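N-isopropylammelide isopropylaminohydrolase (Burkholderia multivorans ATCC 17616, PDB 6NBO) belongs to the amidohydrolase family, metal-dependent enzymes with a TIM-barrel core, and binds zinc ions. Local coordinates at residues Pro190-Gly195 and Gly223-Tyr228; Gly163-Pro168 and Val201-Gly206; Ala110-Phe115 and Leu142-Thr147. All coordinates share one frame; numbering follows the deposited sequence.

Contact 1. Residues Pro190-Gly195 and Gly223-Tyr228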
ATOM      1  N   PRO A 190      18.629  -8.187  -5.735  1.00 23.92           N
ATOM      2  CA  PRO A 190      20.076  -8.044  -5.512  1.00 26.76           C
ATOM      3  C   PRO A 190      20.912  -8.923  -6.425  1.00 25.49           C
ATOM      4  O   PRO A 190      22.056  -8.568  -6.733  1.00 25.10           O
ATOM      5  CB  PRO A 190      20.238  -8.445  -4.036  1.00 27.31           C
ATOM      6  CG  PRO A 190      18.875  -8.198  -3.428  1.00 27.55           C
ATOM      7  CD  PRO A 190      17.907  -8.574  -4.512  1.00 24.41           C
ATOM      8  N   CYS A 191      20.378 -10.058  -6.878  1.00 25.33           N
ATOM      9  CA  CYS A 191      21.088 -10.887  -7.848  1.00 24.27           C
ATOM     10  C   CYS A 191      20.766 -10.485  -9.286  1.00 25.37           C
ATOM     11  O   CYS A 191      21.667 -10.160 -10.063  1.00 25.97           O
ATOM     12  CB  CYS A 191      20.748 -12.372  -7.647  1.00 27.25           C
ATOM     13  SG  CYS A 191      21.484 -13.136  -6.192  1.00 27.19           S
ATOM     14  N   ALA A 192      19.486 -10.524  -9.654  1.00 25.37           N
ATOM     15  CA  ALA A 192      19.117 -10.434 -11.067  1.00 28.63           C
ATOM     16  C   ALA A 192      19.368  -9.043 -11.635  1.00 28.99           C
ATOM     17  O   ALA A 192      19.736  -8.900 -12.807  1.00 27.26           O
ATOM     18  CB  ALA A 192      17.648 -10.818 -11.252  1.00 31.59           C
ATOM     19  N   ILE A 193      19.147  -8.005 -10.844  1.00 24.92           N
ATOM     20  CA  ILE A 193      19.336  -6.632 -11.305  1.00 28.26           C
ATOM     21  C   ILE A 193      20.699  -6.091 -10.894  1.00 27.87           C
ATOM     22  O   ILE A 193      21.457  -5.607 -11.728  1.00 27.59           O
ATOM     23  CB  ILE A 193      18.189  -5.733 -10.797  1.00 29.37           C
ATOM     24  CG1 ILE A 193      16.871  -6.117 -11.479  1.00 29.50           C
ATOM     25  CG2 ILE A 193      18.518  -4.249 -11.042  1.00 32.21           C
ATOM     26  CD1 ILE A 193      16.819  -5.774 -12.952  1.00 32.74           C
ATOM     27  N   GLU A 194      21.052  -6.199  -9.612  1.00 24.65           N
ATOM     28  CA  GLU A 194      22.286  -5.564  -9.149  1.00 27.07           C
ATOM     29  C   GLU A 194      23.547  -6.346  -9.513  1.00 30.32           C
ATOM     30  O   GLU A 194      24.619  -5.742  -9.614  1.00 27.61           O
ATOM     31  CB  GLU A 194      22.231  -5.341  -7.638  1.00 24.30           C
ATOM     32  CG  GLU A 194      21.054  -4.439  -7.197  1.00 22.55           C
ATOM     33  CD  GLU A 194      21.240  -2.979  -7.604  1.00 34.40           C
ATOM     34  OE1 GLU A 194      22.317  -2.622  -8.123  1.00 31.03           O
ATOM     35  OE2 GLU A 194      20.301  -2.187  -7.398  1.00 29.81           O
ATOM     36  N   GLY A 195      23.452  -7.669  -9.688  1.00 26.80           N
ATOM     37  CA  GLY A 195      24.578  -8.498 -10.091  1.00 29.00           C
ATOM     38  C   GLY A 195      25.547  -8.861  -8.982  1.00 31.83           C
ATOM     39  O   GLY A 195      26.310  -9.824  -9.126  1.00 33.61           O
ATOM     40  N   GLY A 223      12.458 -18.666  -7.466  1.00 34.62           N
ATOM     41  CA  GLY A 223      13.107 -19.918  -7.082  1.00 33.60           C
ATOM     42  C   GLY A 223      14.260 -19.732  -6.115  1.00 32.10           C
ATOM     43  O   GLY A 223      14.205 -18.920  -5.190  1.00 31.11           O
ATOM     44  N   SER A 224      15.332 -20.504  -6.340  1.00 31.57           N
ATOM     45  CA  SER A 224      16.453 -20.547  -5.400  1.00 28.30           C
ATOM     46  C   SER A 224      17.216 -19.227  -5.350  1.00 24.81           C
ATOM     47  O   SER A 224      17.729 -18.847  -4.289  1.00 31.21           O
ATOM     48  CB  SER A 224      17.400 -21.686  -5.782  1.00 33.05           C
ATOM     49  OG  SER A 224      17.673 -21.649  -7.171  1.00 37.72           O
ATOM     50  N   MET A 225      17.302 -18.512  -6.470  1.00 28.69           N
ATOM     51  CA  MET A 225      17.943 -17.201  -6.447  1.00 27.07           C
ATOM     52  C   MET A 225      17.197 -16.238  -5.530  1.00 30.34           C
ATOM     53  O   MET A 225      17.806 -15.554  -4.702  1.00 28.31           O
ATOM     54  CB  MET A 225      18.028 -16.629  -7.855  1.00 30.07           C
ATOM     55  CG  MET A 225      18.482 -15.182  -7.853  1.00 28.54           C
ATOM     56  SD  MET A 225      18.286 -14.415  -9.456  1.00 37.32           S
ATOM     57  CE  MET A 225      19.549 -15.164 -10.402  1.00 36.08           C
ATOM     58  N   GLY A 226      15.869 -16.171  -5.659  1.00 28.09           N
ATOM     59  CA  GLY A 226      15.098 -15.309  -4.770  1.00 25.08           C
ATOM     60  C   GLY A 226      15.236 -15.707  -3.311  1.00 27.96           C
ATOM     61  O   GLY A 226      15.336 -14.851  -2.427  1.00 28.19           O
ATOM     62  N   ALA A 227      15.263 -17.014  -3.038  1.00 28.94           N
ATOM     63  CA  ALA A 227      15.430 -17.471  -1.661  1.00 29.35           C
ATOM     64  C   ALA A 227      16.787 -17.058  -1.108  1.00 33.33           C
ATOM     65  O   ALA A 227      16.905 -16.702   0.070  1.00 28.64           O
ATOM     66  CB  ALA A 227      15.261 -18.987  -1.584  1.00 31.50           C
ATOM     67  N   TYR A 228      17.823 -17.112  -1.945  1.00 35.69           N
ATOM     68  CA  TYR A 228      19.140 -16.641  -1.538  1.00 33.43           C
ATOM     69  C   TYR A 228      19.118 -15.153  -1.199  1.00 28.27           C
ATOM     70  O   TYR A 228      19.651 -14.735  -0.165  1.00 27.17           O
ATOM     71  CB  TYR A 228      20.160 -16.928  -2.641  1.00 28.76           C
ATOM     72  CG  TYR A 228      21.471 -16.197  -2.449  1.00 28.88           C
ATOM     73  CD1 TYR A 228      22.476 -16.716  -1.633  1.00 34.35           C
ATOM     74  CD2 TYR A 228      21.689 -14.973  -3.061  1.00 36.29           C
ATOM     75  CE1 TYR A 228      23.675 -16.030  -1.449  1.00 28.52           C
ATOM     76  CE2 TYR A 228      22.857 -14.285  -2.877  1.00 36.33           C
ATOM     77  CZ  TYR A 228      23.848 -14.810  -2.080  1.00 29.77           C
ATOM     78  OH  TYR A 228      25.005 -14.091  -1.913  1.00 33.77           O
TER

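Contact 2. Residues Gly163-Pro168 and Val201-Gly206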
ATOM      1  N   GLY A 163      18.190   0.153 -10.823  1.00 28.31           N
ATOM      2  CA  GLY A 163      19.311  -0.392 -10.081  1.00 27.10           C
ATOM      3  C   GLY A 163      20.179   0.695  -9.457  1.00 30.21           C
ATOM      4  O   GLY A 163      20.099   1.876  -9.790  1.00 27.98           O
ATOM      5  N   VAL A 164      21.040   0.268  -8.531  1.00 25.08           N
ATOM      6  CA  VAL A 164      21.933   1.158  -7.789  1.00 26.56           C
ATOM      7  C   VAL A 164      23.394   0.970  -8.195  1.00 27.61           C
ATOM      8  O   VAL A 164      24.086   1.935  -8.530  1.00 27.00           O
ATOM      9  CB  VAL A 164      21.769   0.954  -6.267  1.00 27.80           C
ATOM     10  CG1 VAL A 164      22.659   1.944  -5.497  1.00 26.43           C
ATOM     11  CG2 VAL A 164      20.325   1.083  -5.870  1.00 33.72           C
ATOM     12  N   LEU A 165      23.891  -0.272  -8.134  1.00 22.39           N
ATOM     13  CA  LEU A 165      25.336  -0.497  -8.173  1.00 25.93           C
ATOM     14  C   LEU A 165      25.951  -0.089  -9.504  1.00 29.81           C
ATOM     15  O   LEU A 165      27.071   0.436  -9.541  1.00 30.82           O
ATOM     16  CB  LEU A 165      25.650  -1.968  -7.888  1.00 25.24           C
ATOM     17  CG  LEU A 165      25.313  -2.480  -6.493  1.00 26.10           C
ATOM     18  CD1 LEU A 165      25.852  -3.921  -6.343  1.00 26.34           C
ATOM     19  CD2 LEU A 165      25.922  -1.561  -5.456  1.00 28.22           C
ATOM     20  N   LYS A 166      25.266  -0.360 -10.607  1.00 30.03           N
ATOM     21  CA  LYS A 166      25.846  -0.146 -11.923  1.00 33.66           C
ATOM     22  C   LYS A 166      25.589   1.249 -12.467  1.00 31.37           C
ATOM     23  O   LYS A 166      25.963   1.534 -13.604  1.00 30.49           O
ATOM     24  CB  LYS A 166      25.307  -1.180 -12.909  1.00 40.53           C
ATOM     25  CG  LYS A 166      25.659  -2.612 -12.537  1.00 45.43           C
ATOM     26  CD  LYS A 166      25.202  -3.590 -13.603  1.00 53.19           C
ATOM     27  CE  LYS A 166      24.011  -4.400 -13.133  1.00 50.82           C
ATOM     28  NZ  LYS A 166      24.272  -5.867 -13.273  1.00 61.24           N
ATOM     29  N   ARG A 167      24.957   2.122 -11.699  1.00 28.72           N
ATOM     30  CA  ARG A 167      24.610   3.457 -12.181  1.00 30.24           C
ATOM     31  C   ARG A 167      25.261   4.476 -11.257  1.00 27.45           C
ATOM     32  O   ARG A 167      24.705   4.795 -10.191  1.00 28.11           O
ATOM     33  CB  ARG A 167      23.091   3.630 -12.252  1.00 25.97           C
ATOM     34  CG  ARG A 167      22.470   2.715 -13.312  1.00 27.88           C
ATOM     35  CD  ARG A 167      20.967   2.896 -13.466  1.00 28.20           C
ATOM     36  NE  ARG A 167      20.624   4.275 -13.793  1.00 30.62           N
ATOM     37  CZ  ARG A 167      20.390   4.725 -15.021  1.00 36.44           C
ATOM     38  NH1 ARG A 167      20.441   3.897 -16.063  1.00 34.47           N
ATOM     39  NH2 ARG A 167      20.105   6.014 -15.208  1.00 30.86           N
ATOM     40  N   PRO A 168      26.434   4.994 -11.623  1.00 37.06           N
ATOM     41  CA  PRO A 168      27.192   5.873 -10.721  1.00 36.65           C
ATOM     42  C   PRO A 168      26.355   7.020 -10.182  1.00 29.09           C
ATOM     43  O   PRO A 168      25.587   7.655 -10.911  1.00 30.08           O
ATOM     44  CB  PRO A 168      28.327   6.390 -11.611  1.00 37.44           C
ATOM     45  CG  PRO A 168      28.510   5.317 -12.638  1.00 44.73           C
ATOM     46  CD  PRO A 168      27.139   4.759 -12.896  1.00 38.13           C
ATOM     47  N   VAL A 201      22.950  -5.388  -1.048  1.00 25.68           N
ATOM     48  CA  VAL A 201      22.255  -5.352   0.233  1.00 27.28           C
ATOM     49  C   VAL A 201      23.003  -4.463   1.222  1.00 30.11           C
ATOM     50  O   VAL A 201      22.391  -3.701   1.980  1.00 29.37           O
ATOM     51  CB  VAL A 201      22.061  -6.783   0.765  1.00 31.19           C
ATOM     52  CG1 VAL A 201      21.630  -6.764   2.212  1.00 39.26           C
ATOM     53  CG2 VAL A 201      21.036  -7.517  -0.096  1.00 26.77           C
ATOM     54  N   ASP A 202      24.331  -4.542   1.233  1.00 30.35           N
ATOM     55  CA  ASP A 202      25.099  -3.718   2.158  1.00 30.68           C
ATOM     56  C   ASP A 202      24.972  -2.233   1.814  1.00 30.21           C
ATOM     57  O   ASP A 202      24.851  -1.393   2.713  1.00 28.81           O
ATOM     58  CB  ASP A 202      26.562  -4.155   2.153  1.00 28.34           C
ATOM     59  CG  ASP A 202      26.788  -5.517   2.829  1.00 41.92           C
ATOM     60  OD1 ASP A 202      25.869  -6.058   3.489  1.00 43.58           O
ATOM     61  OD2 ASP A 202      27.901  -6.048   2.688  1.00 41.79           O
ATOM     62  N   VAL A 203      24.974  -1.883   0.527  1.00 26.08           N
ATOM     63  CA  VAL A 203      24.847  -0.472   0.151  1.00 29.72           C
ATOM     64  C   VAL A 203      23.489   0.077   0.585  1.00 27.12           C
ATOM     65  O   VAL A 203      23.396   1.137   1.217  1.00 27.10           O
ATOM     66  CB  VAL A 203      25.077  -0.288  -1.361  1.00 24.99           C
ATOM     67  CG1 VAL A 203      24.566   1.080  -1.824  1.00 30.25           C
ATOM     68  CG2 VAL A 203      26.567  -0.437  -1.705  1.00 30.55           C
ATOM     69  N   LEU A 204      22.418  -0.645   0.265  1.00 25.08           N
ATOM     70  CA  LEU A 204      21.078  -0.176   0.604  1.00 24.16           C
ATOM     71  C   LEU A 204      20.879  -0.086   2.116  1.00 27.81           C
ATOM     72  O   LEU A 204      20.369   0.918   2.626  1.00 24.21           O
ATOM     73  CB  LEU A 204      20.042  -1.107  -0.018  1.00 23.95           C
ATOM     74  CG  LEU A 204      19.886  -1.030  -1.533  1.00 30.32           C
ATOM     75  CD1 LEU A 204      18.961  -2.150  -2.008  1.00 28.99           C
ATOM     76  CD2 LEU A 204      19.347   0.345  -1.932  1.00 27.26           C
ATOM     77  N   PHE A 205      21.248  -1.136   2.860  1.00 24.73           N
ATOM     78  CA  PHE A 205      21.066  -1.055   4.309  1.00 25.09           C
ATOM     79  C   PHE A 205      21.937   0.037   4.919  1.00 29.76           C
ATOM     80  O   PHE A 205      21.543   0.661   5.911  1.00 30.98           O
ATOM     81  CB  PHE A 205      21.338  -2.411   4.977  1.00 22.65           C
ATOM     82  CG  PHE A 205      20.130  -3.306   5.006  1.00 30.01           C
ATOM     83  CD1 PHE A 205      19.778  -4.055   3.892  1.00 31.75           C
ATOM     84  CD2 PHE A 205      19.310  -3.355   6.129  1.00 29.01           C
ATOM     85  CE1 PHE A 205      18.641  -4.865   3.904  1.00 33.70           C
ATOM     86  CE2 PHE A 205      18.186  -4.162   6.155  1.00 30.47           C
ATOM     87  CZ  PHE A 205      17.844  -4.918   5.040  1.00 30.04           C
ATOM     88  N   GLY A 206      23.117   0.286   4.343  1.00 24.84           N
ATOM     89  CA  GLY A 206      23.953   1.362   4.846  1.00 27.83           C
ATOM     90  C   GLY A 206      23.278   2.712   4.708  1.00 27.73           C
ATOM     91  O   GLY A 206      23.288   3.524   5.637  1.00 30.19           O
TER

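Contact 3. Residues Ala110-Phe115 and Leu142-Thr147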
ATOM      1  N   ALA A 110      -4.239  13.279  -9.279  1.00 30.12           N
ATOM      2  CA  ALA A 110      -5.495  12.726  -9.777  1.00 32.47           C
ATOM      3  C   ALA A 110      -5.724  11.307  -9.264  1.00 28.81           C
ATOM      4  O   ALA A 110      -6.824  10.974  -8.802  1.00 28.87           O
ATOM      5  CB  ALA A 110      -5.504  12.759 -11.308  1.00 34.45           C
ATOM      6  N   LEU A 111      -4.698  10.448  -9.330  1.00 24.74           N
ATOM      7  CA  LEU A 111      -4.891   9.070  -8.871  1.00 22.74           C
ATOM      8  C   LEU A 111      -5.085   9.002  -7.358  1.00 24.08           C
ATOM      9  O   LEU A 111      -5.948   8.259  -6.874  1.00 23.35           O
ATOM     10  CB  LEU A 111      -3.715   8.184  -9.302  1.00 22.31           C
ATOM     11  CG  LEU A 111      -3.764   6.731  -8.804  1.00 25.03           C
ATOM     12  CD1 LEU A 111      -5.100   6.055  -9.132  1.00 24.40           C
ATOM     13  CD2 LEU A 111      -2.581   5.901  -9.341  1.00 20.72           C
ATOM     14  N   ALA A 112      -4.292   9.752  -6.592  1.00 24.82           N
ATOM     15  CA  ALA A 112      -4.479   9.751  -5.141  1.00 25.12           C
ATOM     16  C   ALA A 112      -5.857  10.285  -4.767  1.00 26.08           C
ATOM     17  O   ALA A 112      -6.486   9.797  -3.819  1.00 25.06           O
ATOM     18  CB  ALA A 112      -3.387  10.568  -4.457  1.00 22.08           C
ATOM     19  N   ARG A 113      -6.351  11.278  -5.509  1.00 26.43           N
ATOM     20  CA  ARG A 113      -7.705  11.754  -5.246  1.00 24.43           C
ATOM     21  C   ARG A 113      -8.748  10.699  -5.600  1.00 30.33           C
ATOM     22  O   ARG A 113      -9.772  10.586  -4.914  1.00 27.01           O
ATOM     23  CB  ARG A 113      -7.944  13.067  -5.993  1.00 24.00           C
ATOM     24  CG  ARG A 113      -7.408  14.257  -5.200  1.00 25.13           C
ATOM     25  CD  ARG A 113      -7.603  15.595  -5.886  1.00 31.29           C
ATOM     26  NE  ARG A 113      -7.369  16.679  -4.939  1.00 30.87           N
ATOM     27  CZ  ARG A 113      -7.009  17.904  -5.281  1.00 35.59           C
ATOM     28  NH1 ARG A 113      -6.835  18.211  -6.559  1.00 35.80           N
ATOM     29  NH2 ARG A 113      -6.819  18.822  -4.344  1.00 37.27           N
ATOM     30  N   ALA A 114      -8.507   9.906  -6.651  1.00 23.09           N
ATOM     31  CA  ALA A 114      -9.418   8.803  -6.957  1.00 26.33           C
ATOM     32  C   ALA A 114      -9.374   7.735  -5.867  1.00 20.16           C
ATOM     33  O   ALA A 114     -10.411   7.143  -5.523  1.00 21.96           O
ATOM     34  CB  ALA A 114      -9.072   8.185  -8.318  1.00 24.03           C
ATOM     35  N   PHE A 115      -8.185   7.448  -5.339  1.00 24.24           N
ATOM     36  CA  PHE A 115      -8.088   6.573  -4.173  1.00 23.58           C
ATOM     37  C   PHE A 115      -8.966   7.093  -3.033  1.00 24.42           C
ATOM     38  O   PHE A 115      -9.786   6.355  -2.473  1.00 22.44           O
ATOM     39  CB  PHE A 115      -6.628   6.470  -3.725  1.00 19.28           C
ATOM     40  CG  PHE A 115      -5.850   5.339  -4.385  1.00 24.36           C
ATOM     41  CD1 PHE A 115      -6.103   4.014  -4.048  1.00 23.50           C
ATOM     42  CD2 PHE A 115      -4.848   5.607  -5.309  1.00 21.86           C
ATOM     43  CE1 PHE A 115      -5.378   2.972  -4.619  1.00 22.76           C
ATOM     44  CE2 PHE A 115      -4.108   4.557  -5.896  1.00 23.01           C
ATOM     45  CZ  PHE A 115      -4.384   3.246  -5.553  1.00 25.11           C
ATOM     46  N   LEU A 142       6.002  14.613  -3.715  1.00 25.45           N
ATOM     47  CA  LEU A 142       5.982  15.402  -2.479  1.00 26.94           C
ATOM     48  C   LEU A 142       5.000  16.565  -2.574  1.00 27.41           C
ATOM     49  O   LEU A 142       4.329  16.898  -1.587  1.00 31.10           O
ATOM     50  CB  LEU A 142       7.384  15.917  -2.140  1.00 28.13           C
ATOM     51  CG  LEU A 142       8.411  14.873  -1.698  1.00 31.01           C
ATOM     52  CD1 LEU A 142       9.794  15.487  -1.684  1.00 30.57           C
ATOM     53  CD2 LEU A 142       8.076  14.286  -0.326  1.00 29.56           C
ATOM     54  N   ASP A 143       4.921  17.220  -3.743  1.00 31.80           N
ATOM     55  CA  ASP A 143       3.908  18.255  -3.949  1.00 33.49           C
ATOM     56  C   ASP A 143       2.512  17.684  -3.758  1.00 30.65           C
ATOM     57  O   ASP A 143       1.662  18.286  -3.089  1.00 31.76           O
ATOM     58  CB  ASP A 143       4.008  18.855  -5.358  1.00 32.98           C
ATOM     59  CG  ASP A 143       5.252  19.700  -5.573  1.00 42.26           C
ATOM     60  OD1 ASP A 143       5.893  20.120  -4.589  1.00 41.02           O
ATOM     61  OD2 ASP A 143       5.572  19.954  -6.754  1.00 39.70           O
ATOM     62  N   THR A 144       2.246  16.538  -4.390  1.00 28.30           N
ATOM     63  CA  THR A 144       0.946  15.895  -4.244  1.00 27.21           C
ATOM     64  C   THR A 144       0.649  15.588  -2.782  1.00 30.00           C
ATOM     65  O   THR A 144      -0.462  15.843  -2.301  1.00 29.30           O
ATOM     66  CB  THR A 144       0.900  14.618  -5.081  1.00 31.25           C
ATOM     67  OG1 THR A 144       0.777  14.964  -6.463  1.00 28.18           O
ATOM     68  CG2 THR A 144      -0.287  13.746  -4.673  1.00 30.19           C
ATOM     69  N   ARG A 145       1.636  15.054  -2.055  1.00 24.71           N
ATOM     70  CA  ARG A 145       1.437  14.744  -0.640  1.00 24.91           C
ATOM     71  C   ARG A 145       1.087  15.997   0.165  1.00 26.20           C
ATOM     72  O   ARG A 145       0.192  15.964   1.017  1.00 29.75           O
ATOM     73  CB  ARG A 145       2.684  14.071  -0.078  1.00 25.40           C
ATOM     74  CG  ARG A 145       2.633  13.803   1.420  1.00 28.93           C
ATOM     75  CD  ARG A 145       3.686  12.777   1.827  1.00 29.39           C
ATOM     76  NE  ARG A 145       5.013  13.347   2.079  1.00 29.50           N
ATOM     77  CZ  ARG A 145       6.058  12.609   2.449  1.00 30.34           C
ATOM     78  NH1 ARG A 145       5.898  11.302   2.585  1.00 24.78           N
ATOM     79  NH2 ARG A 145       7.251  13.158   2.681  1.00 28.39           N
ATOM     80  N   GLU A 146       1.776  17.113  -0.092  1.00 26.79           N
ATOM     81  CA  GLU A 146       1.462  18.344   0.622  1.00 29.51           C
ATOM     82  C   GLU A 146       0.053  18.838   0.299  1.00 31.36           C
ATOM     83  O   GLU A 146      -0.676  19.287   1.193  1.00 28.87           O
ATOM     84  CB  GLU A 146       2.499  19.420   0.296  1.00 34.66           C
ATOM     85  CG  GLU A 146       2.276  20.721   1.057  1.00 43.42           C
ATOM     86  CD  GLU A 146       2.364  20.544   2.569  1.00 63.10           C
ATOM     87  OE1 GLU A 146       3.074  19.620   3.027  1.00 64.35           O
ATOM     88  OE2 GLU A 146       1.717  21.328   3.299  1.00 68.59           O
ATOM     89  N   THR A 147      -0.349  18.773  -0.976  1.00 27.00           N
ATOM     90  CA  THR A 147      -1.709  19.169  -1.349  1.00 31.83           C
ATOM     91  C   THR A 147      -2.762  18.354  -0.605  1.00 29.52           C
ATOM     92  O   THR A 147      -3.826  18.884  -0.248  1.00 30.91           O
ATOM     93  CB  THR A 147      -1.900  19.026  -2.863  1.00 36.39           C
ATOM     94  OG1 THR A 147      -1.059  19.971  -3.535  1.00 32.38           O
ATOM     95  CG2 THR A 147      -3.353  19.286  -3.277  1.00 35.65           C
TER
HETATM   96  O   HOH W   1      -6.807  18.871  -1.386  1.00 34.49           O

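Contact 1. Residues Pro190-Gly195 and Gly223-Tyr228
C191 and A192 meet M225 and Y228 at the rim of the C-terminal end of the TIM barrel, where the loop after strand 184-188 faces the beginning of helix 223-239, the helix that follows strand 215-219. The contact is small and apolar, with 166 Å² buried over both sides. G223 is held from outside by D256, whose OD2 accepts its backbone N-H. In the turn that follows, the carbonyls of G223 and S224 receive the amides of A227 and Y228, and this winding puts M225 and Y228 on the flank next to the loop, M225 directed at it. M225 is the first to touch. Its CG stands anti to the backbone N (chi1 171°), and with chi2 also extended the chain runs straight at C191, CG coming to 3.6 Å from C191 CB and SD to 4.1 Å from A192 CB. The bend at chi3 (-72°) then turns CE back beside C191 CB. The thioether thus lies along the two loop side chains instead of ending on one of them. E221 fixes the loop opposite: its OE2 accepts the amides of both C191 and A192. One turn after M225, Y228 starts out across the line to the loop, but its ring end swings closer. P197 of helix 197-211 touches both this tyrosine and C191. The cysteine sulfur approaches the ring obliquely in a sulfur-aromatic contact, 71° off the ring normal and 4.7 Å from the centroid; the nearest ring atom is Y228 CD2, 3.6 Å from C191 SG.

Contact 2. Residues Gly163-Pro168 and Val201-Gly206
V164 and L165, at the start of a tight turn, press aliphatic branches against V203 and L204 of helix 197-211. The turn is a type I beta turn from V164 to R167, closed by a bond from R167 N to V164 O. V164 divides its two methyls between the helix residues. CG1, anti to the backbone N (chi1 -177°), goes to V203, 4.2 Å from its CG1, while CG2, beside the backbone N, lies 4.1 Å from L204 CD2. V164 and L204 meet at a slant, and only the end of the leucine comes close, its CB pointing across the line to the turn. L165 behaves likewise: its stem runs past the helix, and chi2 (-173°) sends CD1 on in the extended direction and leaves CD2 as the branch that meets V203 CG2, at 4.0 Å. There the two side chains run alongside one another, head to tail. In V203 a chi1 of 164° sets CG1 anti to the backbone N and CG2 beside it, which is how its methyls are split, CG1 to V164 and CG2 to L165. Further side chains pack on the patch: T170 and L174 touch V164, D196 touches L165, and L217 of strand 215-219 touches L204. The turn has a polar grip of its own, because E194 takes the amides of V164 and L165 on its two carboxylate oxygens. The outcome is an arrangement at home in a TIM barrel: the loop leaving strand 153-159 is seated, by aliphatic contacts alone, on the helix that follows the adjacent strand 184-188.

Contact 3. Residues Ala110-Phe115 and Leu142-Thr147
A112 and R113 of helix 104-117 face T144 and T147 of helix 136-147 in a thin helix-helix contact on the outer layer of the TIM barrel, between the helices that precede and follow strand 120-128. Just 96 Å² is buried over both sides, and the closest alpha carbons, CA of A112 and CA of T144, are 8.2 Å from each other. The inner part is made of two methyls, A112 CB lying 4.4 Å from T144 CG2. The hydroxyl of T144 has a partner on the first helix, since its OG1 is hydrogen-bonded to OG of S108. L109 touches both threonines and L148 touches A112; A112 and T144 are buried. Nearer the surface, R113 reaches across to T147. Its chain is extended from CG to NE, and the guanidinium end comes much nearer to the other helix than its stem does. The arginine chain lies roughly perpendicular to the T147 side chain, and NH2 passes 3.7 Å from CG2 of T147, which approaches the guanidinium obliquely. That methyl is available because CG2 stands anti to the backbone N (chi1 -66° for OG1). A water links the same two residues: it lies in the plane at the guanidinium edge, accepts from R113 NH2 at 3.0 Å, and donates to the backbone O of T147 at 3.2 Å. The chemistry is therefore split, with methyls and one hydroxyl pair inside and an arginine bridged by one water outside. The guanidinium lies near the C-terminal end of helix 136-147, whose partial negative charge would probably favour it; its polar link to that helix runs through the water, while its direct touch is apolar.

All three contacts belong to one TIM barrel, but at different levels: contacts 1 and 2 involve loops at the C-terminal ends of the strands, whereas contact 3 joins two helices of the outer layer. Contact 3 is complete in sequence before 163-168 is reached; contacts 1 and 2 then interleave, in the order 163-168, 190-195, 201-206, 223-228. Contacts 1 and 2 are neighbours, their centres 14 Å apart, joined where E194 of one loop reaches the amides of the other and by helix 197-211, which starts just after 190-195 and carries 201-206. The centre of contact 3 is about 34 Å from that of contact 1 and 29 Å from that of contact 2. Successive loops and helices are thus tied to neighbours around the barrel.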